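Long-range contacts in phosphoglycerate dehydrogenase (Lactobacillus plantarum, PDB 3EVT), which probably catalyses the NAD-dependent oxidation of 3-phosphoglycerate to 3-phosphohydroxypyruvate, the first step of serine biosynthesis from that glycolytic intermediate: residues A[109-114]-A[130-135]; A[219-224]-A[244-249]; A[5-10]-A[46-51]; A[64-69]-A[86-91]. One frame throughout, in Å; residues are numbered along the deposited sequence.

Contact 1 (A[109-114]-A[130-135]); sequences VVRGYH and MTTSTL
Val110, Arg111 and Ser133 carry most of this contact, in which the end of helix 93-110 meets the extended loop that leads toward strand 139-143. The carbonyl O of Val110 takes the amide of Ser133, N to O 3.0 Å, and beside this bond CB of Val110 lies 3.3 Å from OG of Ser133. The methyl CG2 of Val110 comes within 3.3 Å of the Ser133 carbonyl O and reaches on to CD2 of Leu135, the two side chains crossing at about a right angle. Arg111 starts out pointing away from the loop, but its chain bends at chi2 (-55°) and chi3 (-57°), and the folded chain brings NH1 to 2.7 Å from Ser133 O. That oxygen lies almost in the guanidinium plane, whereas NH1 stands well above the plane of the carbonyl. CG2 of Thr134 covers one guanidinium face, 3.8 Å from NH1, and NE bonds to Ser101 of the second subunit. An alanine in place of Arg111 would probably leave the Ser133 carbonyl without this donor and cost a link between the subunits. Gly112 ends the helix in a Schellman motif and is also the N-cap of helix 113-120; at its positive phi a side chain would jam against the preceding carbonyl and press on CG2 of Thr132. Backbone N-H and C=O of Ser133 are thus both engaged by consecutive residues of the helix end, and the cationic group that grips the carbonyl probably also polarises it at the dimer interface.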
loop_
_atom_site.group_PDB
_atom_site.type_symbol
_atom_site.label_atom_id
_atom_site.label_comp_id
_atom_site.label_asym_id
_atom_site.label_seq_id
_atom_site.Cartn_x
_atom_site.Cartn_y
_atom_site.Cartn_z
ATOM N N VAL A 109 -7.027 -3.712 -10.871
ATOM C CA VAL A 109 -8.304 -3.260 -11.418
ATOM C C VAL A 109 -8.434 -1.752 -11.504
ATOM O O VAL A 109 -8.521 -1.264 -12.605
ATOM C CB VAL A 109 -9.507 -3.875 -10.696
ATOM C CG1 VAL A 109 -10.822 -3.052 -10.985
ATOM C CG2 VAL A 109 -9.650 -5.344 -11.129
ATOM N N VAL A 110 -8.387 -1.009 -10.386
ATOM C CA VAL A 110 -8.670 0.441 -10.457
ATOM C C VAL A 110 -7.583 1.251 -11.150
ATOM O O VAL A 110 -7.872 2.312 -11.707
ATOM C CB VAL A 110 -9.022 1.121 -9.100
ATOM C CG1 VAL A 110 -10.183 0.441 -8.472
ATOM C CG2 VAL A 110 -7.793 1.158 -8.166
ATOM N N ARG A 111 -6.329 0.787 -11.106
ATOM C CA ARG A 111 -5.259 1.511 -11.847
ATOM C C ARG A 111 -5.147 1.066 -13.293
ATOM O O ARG A 111 -4.317 1.593 -14.058
ATOM C CB ARG A 111 -3.904 1.479 -11.116
ATOM C CG ARG A 111 -4.001 1.939 -9.636
ATOM C CD ARG A 111 -4.635 3.350 -9.529
ATOM N NE ARG A 111 -3.908 4.336 -10.286
ATOM C CZ ARG A 111 -4.480 5.412 -10.833
ATOM N NH1 ARG A 111 -5.796 5.612 -10.713
ATOM N NH2 ARG A 111 -3.739 6.287 -11.499
ATOM N N GLY A 112 -6.033 0.145 -13.693
ATOM C CA GLY A 112 -6.186 -0.162 -15.120
ATOM C C GLY A 112 -5.276 -1.223 -15.711
ATOM O O GLY A 112 -5.243 -1.403 -16.954
ATOM N N TYR A 113 -4.553 -1.964 -14.865
ATOM C CA TYR A 113 -3.654 -3.003 -15.353
ATOM C C TYR A 113 -4.420 -4.123 -15.978
ATOM O O TYR A 113 -4.052 -4.579 -17.044
ATOM C CB TYR A 113 -2.634 -3.447 -14.262
ATOM C CG TYR A 113 -1.438 -2.493 -14.294
ATOM C CD1 TYR A 113 -1.440 -1.318 -13.548
ATOM C CD2 TYR A 113 -0.378 -2.718 -15.172
ATOM C CE1 TYR A 113 -0.444 -0.451 -13.649
ATOM C CE2 TYR A 113 0.628 -1.863 -15.272
ATOM C CZ TYR A 113 0.593 -0.713 -14.532
ATOM O OH TYR A 113 1.636 0.174 -14.653
ATOM N N HIS A 114 -5.532 -4.538 -15.381
ATOM C CA HIS A 114 -6.297 -5.607 -15.973
ATOM C C HIS A 114 -6.885 -5.151 -17.319
ATOM O O HIS A 114 -6.746 -5.853 -18.344
ATOM C CB HIS A 114 -7.422 -6.060 -15.039
ATOM C CG HIS A 114 -8.281 -7.123 -15.629
ATOM N ND1 HIS A 114 -7.798 -8.381 -15.927
ATOM C CD2 HIS A 114 -9.582 -7.110 -16.018
ATOM C CE1 HIS A 114 -8.772 -9.105 -16.453
ATOM N NE2 HIS A 114 -9.867 -8.360 -16.512
ATOM N N MET A 130 -12.049 2.428 -20.027
ATOM C CA MET A 130 -12.478 2.479 -18.655
ATOM C C MET A 130 -11.901 3.733 -18.057
ATOM O O MET A 130 -10.967 4.307 -18.608
ATOM C CB MET A 130 -12.064 1.175 -17.901
ATOM C CG MET A 130 -10.564 0.779 -17.949
ATOM S SD MET A 130 -9.486 1.663 -16.763
ATOM C CE MET A 130 -10.100 0.811 -15.276
ATOM N N THR A 131 -12.474 4.181 -16.943
ATOM C CA THR A 131 -11.888 5.244 -16.156
ATOM C C THR A 131 -11.185 4.639 -14.938
ATOM O O THR A 131 -11.797 3.906 -14.177
ATOM C CB THR A 131 -12.998 6.152 -15.622
ATOM O OG1 THR A 131 -13.726 6.682 -16.732
ATOM C CG2 THR A 131 -12.437 7.311 -14.747
ATOM N N THR A 132 -9.911 4.956 -14.761
ATOM C CA THR A 132 -9.176 4.590 -13.564
ATOM C C THR A 132 -9.695 5.329 -12.330
ATOM O O THR A 132 -10.344 6.395 -12.426
ATOM C CB THR A 132 -7.680 4.965 -13.697
ATOM O OG1 THR A 132 -7.550 6.295 -14.212
ATOM C CG2 THR A 132 -6.930 4.003 -14.601
ATOM N N SER A 133 -9.364 4.799 -11.159
ATOM C CA SER A 133 -9.699 5.464 -9.909
ATOM C C SER A 133 -8.600 5.074 -8.920
ATOM O O SER A 133 -7.708 4.293 -9.268
ATOM C CB SER A 133 -11.114 5.033 -9.466
ATOM O OG SER A 133 -11.232 3.597 -9.388
ATOM N N THR A 134 -8.621 5.632 -7.714
ATOM C CA THR A 134 -7.591 5.326 -6.731
ATOM C C THR A 134 -8.220 4.597 -5.543
ATOM O O THR A 134 -9.429 4.771 -5.286
ATOM C CB THR A 134 -6.891 6.625 -6.197
ATOM O OG1 THR A 134 -7.869 7.492 -5.668
ATOM C CG2 THR A 134 -6.114 7.389 -7.316
ATOM N N LEU A 135 -7.426 3.817 -4.814
ATOM C CA LEU A 135 -7.872 3.317 -3.518
ATOM C C LEU A 135 -8.107 4.447 -2.499
ATOM O O LEU A 135 -9.062 4.416 -1.707
ATOM C CB LEU A 135 -6.879 2.294 -2.952
ATOM C CG LEU A 135 -6.674 1.040 -3.842
ATOM C CD1 LEU A 135 -5.814 0.035 -3.145
ATOM C CD2 LEU A 135 -7.966 0.439 -4.200
#

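Contact 2 (A[219-224]-A[244-249]); sequences QQPMLI and HQLSMA
Pro221 and Leu246 meet where two parallel strands of the Rossmann-type NAD-binding domain begin, joined through helix 234-242 as a beta-alpha-beta unit. In the tight part apolar side chains pack beside backbone bonds. CD2 of Leu246 packs 3.9 Å from CG of Pro221, while its other methyl, CD1, reaches CB of Leu223 at 4.0 Å. Leu246 continues onto Leu237 and Leu241 of the connecting helix, and Leu223 onto Phe214, which buries this face. Turned to the other side of the sheet, the side chains of Met222 and Met248 cross obliquely, CG of Met222 lying 3.8 Å from CB of Met248. The Met222 chain is fully extended, with CG anti to the backbone N (chi1 174°), whereas that of Met248 is bent and its tip turns off from strand 222-225; both reach Val109 of helix 93-110. The amide of Leu223 bonds to the Met248 carbonyl, N to O 2.9 Å, and Ser247 N bonds to Pro221 O.

Toward solvent the fit is looser and polar. The extended side chain of Gln220 lies alongside the carbonyl of His244, the residue that closes helix 234-242 in a Schellman motif, and its amide forms no hydrogen bond with that oxygen. A water accepts from Gln220 N and donates to the carbonyl of Gln245, spanning the two segments. The exposed Ser247 holds segment 219-224 by its hydroxyl: OG donates to the carbonyl O of Gln220 at 2.8 Å.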
loop_
_atom_site.group_PDB
_atom_site.type_symbol
_atom_site.label_atom_id
_atom_site.label_comp_id
_atom_site.label_asym_id
_atom_site.label_seq_id
_atom_site.Cartn_x
_atom_site.Cartn_y
_atom_site.Cartn_z
ATOM N N GLN A 219 -22.915 0.707 -4.913
ATOM C CA GLN A 219 -21.823 1.409 -5.624
ATOM C C GLN A 219 -21.208 0.548 -6.704
ATOM O O GLN A 219 -20.146 0.861 -7.210
ATOM C CB GLN A 219 -20.704 1.817 -4.681
ATOM C CG GLN A 219 -21.159 2.560 -3.451
ATOM C CD GLN A 219 -22.032 3.740 -3.806
ATOM O OE1 GLN A 219 -21.780 4.431 -4.799
ATOM N NE2 GLN A 219 -23.087 3.960 -3.017
ATOM N N GLN A 220 -21.883 -0.537 -7.056
ATOM C CA GLN A 220 -21.340 -1.560 -7.953
ATOM C C GLN A 220 -19.904 -1.978 -7.543
ATOM O O GLN A 220 -18.921 -1.810 -8.316
ATOM C CB GLN A 220 -21.438 -1.133 -9.404
ATOM C CG GLN A 220 -22.782 -0.462 -9.742
ATOM C CD GLN A 220 -22.942 -0.088 -11.242
ATOM O OE1 GLN A 220 -22.001 -0.136 -12.033
ATOM N NE2 GLN A 220 -24.162 0.273 -11.617
ATOM N N PRO A 221 -19.786 -2.544 -6.328
ATOM C CA PRO A 221 -18.440 -2.801 -5.768
ATOM C C PRO A 221 -17.723 -4.003 -6.405
ATOM O O PRO A 221 -18.299 -4.756 -7.181
ATOM C CB PRO A 221 -18.725 -3.077 -4.290
ATOM C CG PRO A 221 -20.059 -3.838 -4.376
ATOM C CD PRO A 221 -20.852 -3.133 -5.509
ATOM N N MET A 222 -16.439 -4.147 -6.092
ATOM C CA MET A 222 -15.668 -5.293 -6.531
ATOM C C MET A 222 -15.700 -6.348 -5.376
ATOM O O MET A 222 -15.560 -6.001 -4.187
ATOM C CB MET A 222 -14.235 -4.830 -6.876
ATOM C CG MET A 222 -13.221 -5.951 -7.224
ATOM S SD MET A 222 -11.550 -5.368 -7.628
ATOM C CE MET A 222 -10.891 -6.979 -8.054
ATOM N N LEU A 223 -15.918 -7.620 -5.713
ATOM C CA LEU A 223 -15.982 -8.645 -4.678
ATOM C C LEU A 223 -14.698 -9.436 -4.677
ATOM O O LEU A 223 -14.245 -9.852 -5.750
ATOM C CB LEU A 223 -17.173 -9.598 -4.873
ATOM C CG LEU A 223 -17.167 -10.784 -3.875
ATOM C CD1 LEU A 223 -17.597 -10.315 -2.458
ATOM C CD2 LEU A 223 -18.109 -11.851 -4.375
ATOM N N ILE A 224 -14.102 -9.643 -3.496
ATOM C CA ILE A 224 -12.873 -10.417 -3.436
ATOM C C ILE A 224 -13.005 -11.531 -2.435
ATOM O O ILE A 224 -13.339 -11.277 -1.289
ATOM C CB ILE A 224 -11.645 -9.536 -3.088
ATOM C CG1 ILE A 224 -11.447 -8.453 -4.179
ATOM C CG2 ILE A 224 -10.384 -10.445 -2.953
ATOM C CD1 ILE A 224 -11.011 -7.178 -3.680
ATOM N N HIS A 244 -24.706 -5.778 -13.455
ATOM C CA HIS A 244 -23.918 -4.691 -12.914
ATOM C C HIS A 244 -24.265 -4.356 -11.499
ATOM O O HIS A 244 -24.263 -3.175 -11.149
ATOM C CB HIS A 244 -24.136 -3.448 -13.749
ATOM C CG HIS A 244 -24.049 -3.715 -15.212
ATOM N ND1 HIS A 244 -22.860 -4.034 -15.829
ATOM C CD2 HIS A 244 -25.000 -3.769 -16.175
ATOM C CE1 HIS A 244 -23.075 -4.249 -17.118
ATOM N NE2 HIS A 244 -24.368 -4.107 -17.352
ATOM N N GLN A 245 -24.599 -5.354 -10.690
ATOM C CA GLN A 245 -24.732 -5.137 -9.259
ATOM C C GLN A 245 -23.317 -5.139 -8.662
ATOM O O GLN A 245 -23.080 -4.618 -7.565
ATOM C CB GLN A 245 -25.587 -6.244 -8.621
ATOM C CG GLN A 245 -27.050 -5.886 -8.407
ATOM C CD GLN A 245 -27.980 -7.125 -8.231
ATOM O OE1 GLN A 245 -27.659 -8.252 -8.664
ATOM N NE2 GLN A 245 -29.144 -6.906 -7.594
ATOM N N LEU A 246 -22.394 -5.763 -9.395
ATOM C CA LEU A 246 -20.972 -5.858 -9.022
ATOM C C LEU A 246 -20.174 -5.431 -10.248
ATOM O O LEU A 246 -20.556 -5.763 -11.373
ATOM C CB LEU A 246 -20.591 -7.303 -8.680
ATOM C CG LEU A 246 -21.131 -7.990 -7.421
ATOM C CD1 LEU A 246 -20.413 -9.312 -7.167
ATOM C CD2 LEU A 246 -20.993 -7.099 -6.202
ATOM N N SER A 247 -19.046 -4.746 -10.052
ATOM C CA SER A 247 -18.206 -4.383 -11.214
ATOM C C SER A 247 -17.200 -5.478 -11.620
ATOM O O SER A 247 -16.875 -5.598 -12.797
ATOM C CB SER A 247 -17.451 -3.074 -10.989
ATOM O OG SER A 247 -16.843 -3.026 -9.705
ATOM N N MET A 248 -16.721 -6.277 -10.659
ATOM C CA MET A 248 -15.553 -7.150 -10.883
ATOM C C MET A 248 -15.496 -8.117 -9.700
ATOM O O MET A 248 -16.012 -7.798 -8.611
ATOM C CB MET A 248 -14.230 -6.338 -10.888
ATOM C CG MET A 248 -13.924 -5.521 -12.122
ATOM S SD MET A 248 -13.452 -6.364 -13.680
ATOM C CE MET A 248 -12.334 -7.495 -12.925
ATOM N N ALA A 249 -14.854 -9.269 -9.901
ATOM C CA ALA A 249 -14.547 -10.172 -8.781
ATOM C C ALA A 249 -13.120 -10.718 -8.874
ATOM O O ALA A 249 -12.551 -10.809 -9.962
ATOM C CB ALA A 249 -15.508 -11.283 -8.725
HETATM O O HOH W 1 -24.369 -2.297 -6.548
#

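Contact 3 (A[5-10]-A[46-51]); sequences LMAQAT and GNHPLL
The methyl CB of Ala7 sits against the side chain of His48, 3.7 Å from both its CB and its CD2, and approaches the imidazole obliquely. With CG anti to the backbone N (chi1 -169°), the ring extends from the loop beside this methyl. Its ND1 is turned to the loop's own chain and accepts the amide of Leu50, N to ND1 3.0 Å, in a nearly straight bond lying close to the ring plane. CD of Pro49 lies over one ring face, toward the rim. The bond from Leu50 N to ND1 caps the turn that leads into helix 50-56. The contact lies at the carboxyl ends of two neighbouring strands, 3-6 and 41-45, of the parallel sheet of an alpha/beta domain. An alanine in place of His48 would probably leave the Leu50 amide without its acceptor and take away the ring contact of CD2 with the Ala7 methyl, CB to CB remaining. Deeper in, Leu5 points toward segment 46-51, and its CD2 meets CB of Leu50 at 4.3 Å and CB of His48 at 4.4 Å. At the other end Gly46, with positive phi, passes Gln8 so closely that a side chain would clash with the backbone N of Gln8.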
loop_
_atom_site.group_PDB
_atom_site.type_symbol
_atom_site.label_atom_id
_atom_site.label_comp_id
_atom_site.label_asym_id
_atom_site.label_seq_id
_atom_site.Cartn_x
_atom_site.Cartn_y
_atom_site.Cartn_z
ATOM N N LEU A 5 25.266 -10.698 17.596
ATOM C CA LEU A 5 25.338 -12.128 17.797
ATOM C C LEU A 5 24.335 -12.747 16.864
ATOM O O LEU A 5 23.147 -12.597 17.076
ATOM C CB LEU A 5 24.921 -12.485 19.219
ATOM C CG LEU A 5 24.876 -13.992 19.487
ATOM C CD1 LEU A 5 26.250 -14.593 19.193
ATOM C CD2 LEU A 5 24.562 -14.264 20.953
ATOM N N MET A 6 24.822 -13.420 15.826
ATOM C CA MET A 6 24.006 -14.172 14.914
ATOM C C MET A 6 23.677 -15.583 15.434
ATOM O O MET A 6 24.268 -16.565 15.045
ATOM C CB MET A 6 24.720 -14.215 13.592
ATOM C CG MET A 6 25.061 -12.796 13.111
ATOM S SD MET A 6 23.618 -11.809 12.611
ATOM C CE MET A 6 23.296 -12.541 11.020
ATOM N N ALA A 7 22.681 -15.692 16.296
ATOM C CA ALA A 7 22.228 -17.009 16.747
ATOM C C ALA A 7 21.355 -17.743 15.682
ATOM O O ALA A 7 21.536 -18.942 15.455
ATOM C CB ALA A 7 21.547 -16.891 18.070
ATOM N N GLN A 8 20.465 -17.034 14.984
ATOM C CA GLN A 8 19.772 -17.616 13.816
ATOM C C GLN A 8 20.723 -17.715 12.618
ATOM O O GLN A 8 21.414 -16.757 12.315
ATOM C CB GLN A 8 18.575 -16.751 13.451
ATOM C CG GLN A 8 17.870 -17.107 12.145
ATOM C CD GLN A 8 17.372 -18.546 12.105
ATOM O OE1 GLN A 8 17.509 -19.255 11.081
ATOM N NE2 GLN A 8 16.782 -18.990 13.225
ATOM N N ALA A 9 20.779 -18.873 11.954
ATOM C CA ALA A 9 21.557 -19.032 10.705
ATOM C C ALA A 9 21.039 -18.157 9.532
ATOM O O ALA A 9 19.860 -17.808 9.466
ATOM C CB ALA A 9 21.575 -20.502 10.298
ATOM N N THR A 10 21.909 -17.797 8.597
ATOM C CA THR A 10 21.470 -16.992 7.445
ATOM C C THR A 10 22.038 -17.580 6.166
ATOM O O THR A 10 23.102 -18.147 6.181
ATOM C CB THR A 10 21.947 -15.486 7.510
ATOM O OG1 THR A 10 23.374 -15.425 7.508
ATOM C CG2 THR A 10 21.436 -14.774 8.742
ATOM N N GLY A 46 18.050 -13.784 16.845
ATOM C CA GLY A 46 17.637 -15.101 17.332
ATOM C C GLY A 46 17.864 -15.179 18.828
ATOM O O GLY A 46 18.805 -14.603 19.342
ATOM N N ASN A 47 17.009 -15.885 19.554
ATOM C CA ASN A 47 17.263 -16.137 20.969
ATOM C C ASN A 47 18.378 -17.199 21.116
ATOM O O ASN A 47 18.593 -17.990 20.218
ATOM C CB ASN A 47 15.945 -16.524 21.666
ATOM C CG ASN A 47 16.112 -16.903 23.157
ATOM O OD1 ASN A 47 16.931 -16.325 23.904
ATOM N ND2 ASN A 47 15.293 -17.866 23.598
ATOM N N HIS A 48 19.108 -17.165 22.225
ATOM C CA HIS A 48 20.282 -17.998 22.420
ATOM C C HIS A 48 20.557 -18.111 23.917
ATOM O O HIS A 48 20.140 -17.257 24.696
ATOM C CB HIS A 48 21.493 -17.388 21.720
ATOM C CG HIS A 48 22.698 -18.293 21.625
ATOM N ND1 HIS A 48 23.629 -18.411 22.633
ATOM C CD2 HIS A 48 23.160 -19.061 20.601
ATOM C CE1 HIS A 48 24.587 -19.244 22.256
ATOM N NE2 HIS A 48 24.334 -19.644 21.023
ATOM N N PRO A 49 21.224 -19.205 24.329
ATOM C CA PRO A 49 21.603 -19.406 25.734
ATOM C C PRO A 49 22.448 -18.255 26.310
ATOM O O PRO A 49 22.321 -17.954 27.499
ATOM C CB PRO A 49 22.425 -20.708 25.684
ATOM C CG PRO A 49 21.763 -21.493 24.570
ATOM C CD PRO A 49 21.377 -20.441 23.528
ATOM N N LEU A 50 23.282 -17.626 25.476
ATOM C CA LEU A 50 24.092 -16.477 25.898
ATOM C C LEU A 50 23.277 -15.284 26.328
ATOM O O LEU A 50 23.769 -14.443 27.079
ATOM C CB LEU A 50 25.040 -16.043 24.801
ATOM C CG LEU A 50 26.220 -16.995 24.746
ATOM C CD1 LEU A 50 27.058 -16.671 23.545
ATOM C CD2 LEU A 50 27.008 -16.853 26.046
ATOM N N LEU A 51 22.030 -15.200 25.876
ATOM C CA LEU A 51 21.182 -14.108 26.329
ATOM C C LEU A 51 21.271 -14.023 27.873
ATOM O O LEU A 51 21.614 -12.990 28.437
ATOM C CB LEU A 51 19.730 -14.266 25.815
ATOM C CG LEU A 51 18.658 -13.205 26.165
ATOM C CD1 LEU A 51 19.189 -11.780 25.932
ATOM C CD2 LEU A 51 17.275 -13.438 25.447
#

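Contact 4 (A[64-69]-A[86-91]); sequences FVQVIS and VVANTS
CG stands anti to the backbone N in both Phe64 (chi1 163°) and Gln66 (chi1 173°), which lie on one face of the sheet by strand alternation and reach Val86 and Ala88 of strand 86-88. The Phe64 ring presents its edge to the neighbouring backbone: the carbonyl O of Val86 lies in the ring plane, 3.5 Å from CD1. CG2 of Val86 touches CB and CD1 of the Phe64 side chain, and CE1 reaches CB of Ala88. Gln66 bends at chi2 (79°), and its carboxamide comes down beside Ala88, with OE1 3.6 Å from CB. NE2 then bridges the strands where they end. It donates to the carbonyl O of Asn89 at 2.9 Å, from above that carbonyl's plane, and to the carbonyl O of its own neighbour Val67 at 3.2 Å. Both acceptors lie near the amide plane, and since OE1 accepts from Asn295, the carboxamide is fixed in its rotation. Between the backbones a parallel ladder alternates: Val65 N to Val86 O at 2.9 Å, Ala88 N to Val65 O at 3.2 Å and Val67 N to Ala88 O at 3.0 Å. On the opposite face Val65 packs loosely against Val87. Beyond the ladder CG2 of Val67 meets CB of Asn89, whose ND2 donates to Ala70 O. The two strands, joined by helix 77-82 as a beta-alpha-beta unit, form one end of the five-stranded sheet; strand 41-45 flanks 64-66 on its other side, and helix 284-302 covers the face of Phe64, Gln66 and Ala88.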
loop_
_atom_site.group_PDB
_atom_site.type_symbol
_atom_site.label_atom_id
_atom_site.label_comp_id
_atom_site.label_asym_id
_atom_site.label_seq_id
_atom_site.Cartn_x
_atom_site.Cartn_y
_atom_site.Cartn_z
ATOM N N PHE A 64 19.175 -4.578 21.672
ATOM C CA PHE A 64 18.073 -5.034 20.823
ATOM C C PHE A 64 18.158 -6.548 20.635
ATOM O O PHE A 64 19.153 -7.033 20.151
ATOM C CB PHE A 64 18.099 -4.247 19.470
ATOM C CG PHE A 64 17.282 -4.883 18.311
ATOM C CD1 PHE A 64 15.999 -5.405 18.513
ATOM C CD2 PHE A 64 17.797 -4.863 17.009
ATOM C CE1 PHE A 64 15.252 -5.960 17.436
ATOM C CE2 PHE A 64 17.079 -5.380 15.912
ATOM C CZ PHE A 64 15.808 -5.965 16.128
ATOM N N VAL A 65 17.112 -7.294 21.036
ATOM C CA VAL A 65 17.000 -8.737 20.667
ATOM C C VAL A 65 15.895 -8.978 19.622
ATOM O O VAL A 65 14.751 -8.591 19.813
ATOM C CB VAL A 65 16.737 -9.630 21.903
ATOM C CG1 VAL A 65 16.531 -11.091 21.484
ATOM C CG2 VAL A 65 17.898 -9.542 22.870
ATOM N N GLN A 66 16.237 -9.590 18.505
ATOM C CA GLN A 66 15.229 -9.994 17.542
ATOM C C GLN A 66 15.023 -11.501 17.660
ATOM O O GLN A 66 15.905 -12.255 17.257
ATOM C CB GLN A 66 15.686 -9.690 16.094
ATOM C CG GLN A 66 14.745 -10.255 15.036
ATOM C CD GLN A 66 13.491 -9.411 14.809
ATOM O OE1 GLN A 66 13.592 -8.190 14.531
ATOM N NE2 GLN A 66 12.286 -10.048 14.920
ATOM N N VAL A 67 13.862 -11.951 18.142
ATOM C CA VAL A 67 13.569 -13.397 18.137
ATOM C C VAL A 67 12.932 -13.822 16.808
ATOM O O VAL A 67 12.289 -13.002 16.139
ATOM C CB VAL A 67 12.777 -13.839 19.405
ATOM C CG1 VAL A 67 13.656 -13.607 20.596
ATOM C CG2 VAL A 67 11.509 -12.994 19.616
ATOM N N ILE A 68 13.164 -15.068 16.390
ATOM C CA ILE A 68 12.733 -15.497 15.068
ATOM C C ILE A 68 11.561 -16.443 15.122
ATOM O O ILE A 68 11.433 -17.309 14.281
ATOM C CB ILE A 68 13.861 -16.120 14.257
ATOM C CG1 ILE A 68 14.767 -16.954 15.178
ATOM C CG2 ILE A 68 14.691 -15.025 13.550
ATOM C CD1 ILE A 68 14.541 -18.492 15.105
ATOM N N SER A 69 10.688 -16.241 16.101
ATOM C CA SER A 69 9.392 -16.884 16.102
ATOM C C SER A 69 8.467 -15.985 16.915
ATOM O O SER A 69 8.960 -15.148 17.657
ATOM C CB SER A 69 9.530 -18.276 16.712
ATOM O OG SER A 69 10.471 -18.234 17.775
ATOM N N VAL A 86 15.229 -3.401 23.730
ATOM C CA VAL A 86 14.052 -3.546 22.839
ATOM C C VAL A 86 14.025 -4.937 22.203
ATOM O O VAL A 86 15.062 -5.495 21.906
ATOM C CB VAL A 86 13.867 -2.378 21.759
ATOM C CG1 VAL A 86 13.691 -0.979 22.453
ATOM C CG2 VAL A 86 14.944 -2.362 20.706
ATOM N N VAL A 87 12.824 -5.495 22.052
ATOM C CA VAL A 87 12.641 -6.809 21.460
ATOM C C VAL A 87 11.581 -6.756 20.351
ATOM O O VAL A 87 10.577 -6.054 20.469
ATOM C CB VAL A 87 12.239 -7.859 22.536
ATOM C CG1 VAL A 87 12.197 -9.259 21.934
ATOM C CG2 VAL A 87 13.216 -7.804 23.698
ATOM N N ALA A 88 11.823 -7.487 19.263
ATOM C CA ALA A 88 10.831 -7.669 18.193
ATOM C C ALA A 88 10.758 -9.151 17.923
ATOM O O ALA A 88 11.725 -9.881 18.229
ATOM C CB ALA A 88 11.215 -6.932 16.924
ATOM N N ASN A 89 9.617 -9.586 17.355
ATOM C CA ASN A 89 9.403 -10.967 16.955
ATOM C C ASN A 89 9.057 -11.040 15.472
ATOM O O ASN A 89 9.361 -10.108 14.721
ATOM C CB ASN A 89 8.365 -11.633 17.854
ATOM C CG ASN A 89 6.996 -11.118 17.615
ATOM O OD1 ASN A 89 6.775 -10.271 16.749
ATOM N ND2 ASN A 89 6.042 -11.620 18.389
ATOM N N THR A 90 8.470 -12.165 15.047
ATOM C CA THR A 90 8.182 -12.451 13.642
ATOM C C THR A 90 6.698 -12.734 13.353
ATOM O O THR A 90 6.382 -13.559 12.491
ATOM C CB THR A 90 8.951 -13.695 13.172
ATOM O OG1 THR A 90 8.858 -14.689 14.202
ATOM C CG2 THR A 90 10.455 -13.368 12.876
ATOM N N SER A 91 5.779 -12.076 14.042
ATOM C CA SER A 91 4.381 -12.264 13.673
ATOM C C SER A 91 3.922 -11.557 12.400
ATOM O O SER A 91 4.630 -10.718 11.830
ATOM C CB SER A 91 3.432 -11.939 14.828
ATOM O OG SER A 91 3.721 -10.680 15.351
#

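In the fold
From the N terminus, contact 3 closes first, bringing the loop after strand 3-6 to the one that follows strand 41-45. Contact 4 then pairs the last two strands of the same sheet, and the two touch, Gly46 N probably bonding to Gln66 O at 2.7 Å. Helix 93-110 carries the chain from strand 86-88 to the NAD-binding domain, where contact 1 fastens its far end to the loop before strand 139-143. Contact 2 follows in the seven-stranded sheet and meets contact 1 through Val109. All four loops are in series, none nesting or crossing; contacts 1 and 3 have centres about 46 Å apart, on opposite sides of the chain's centre.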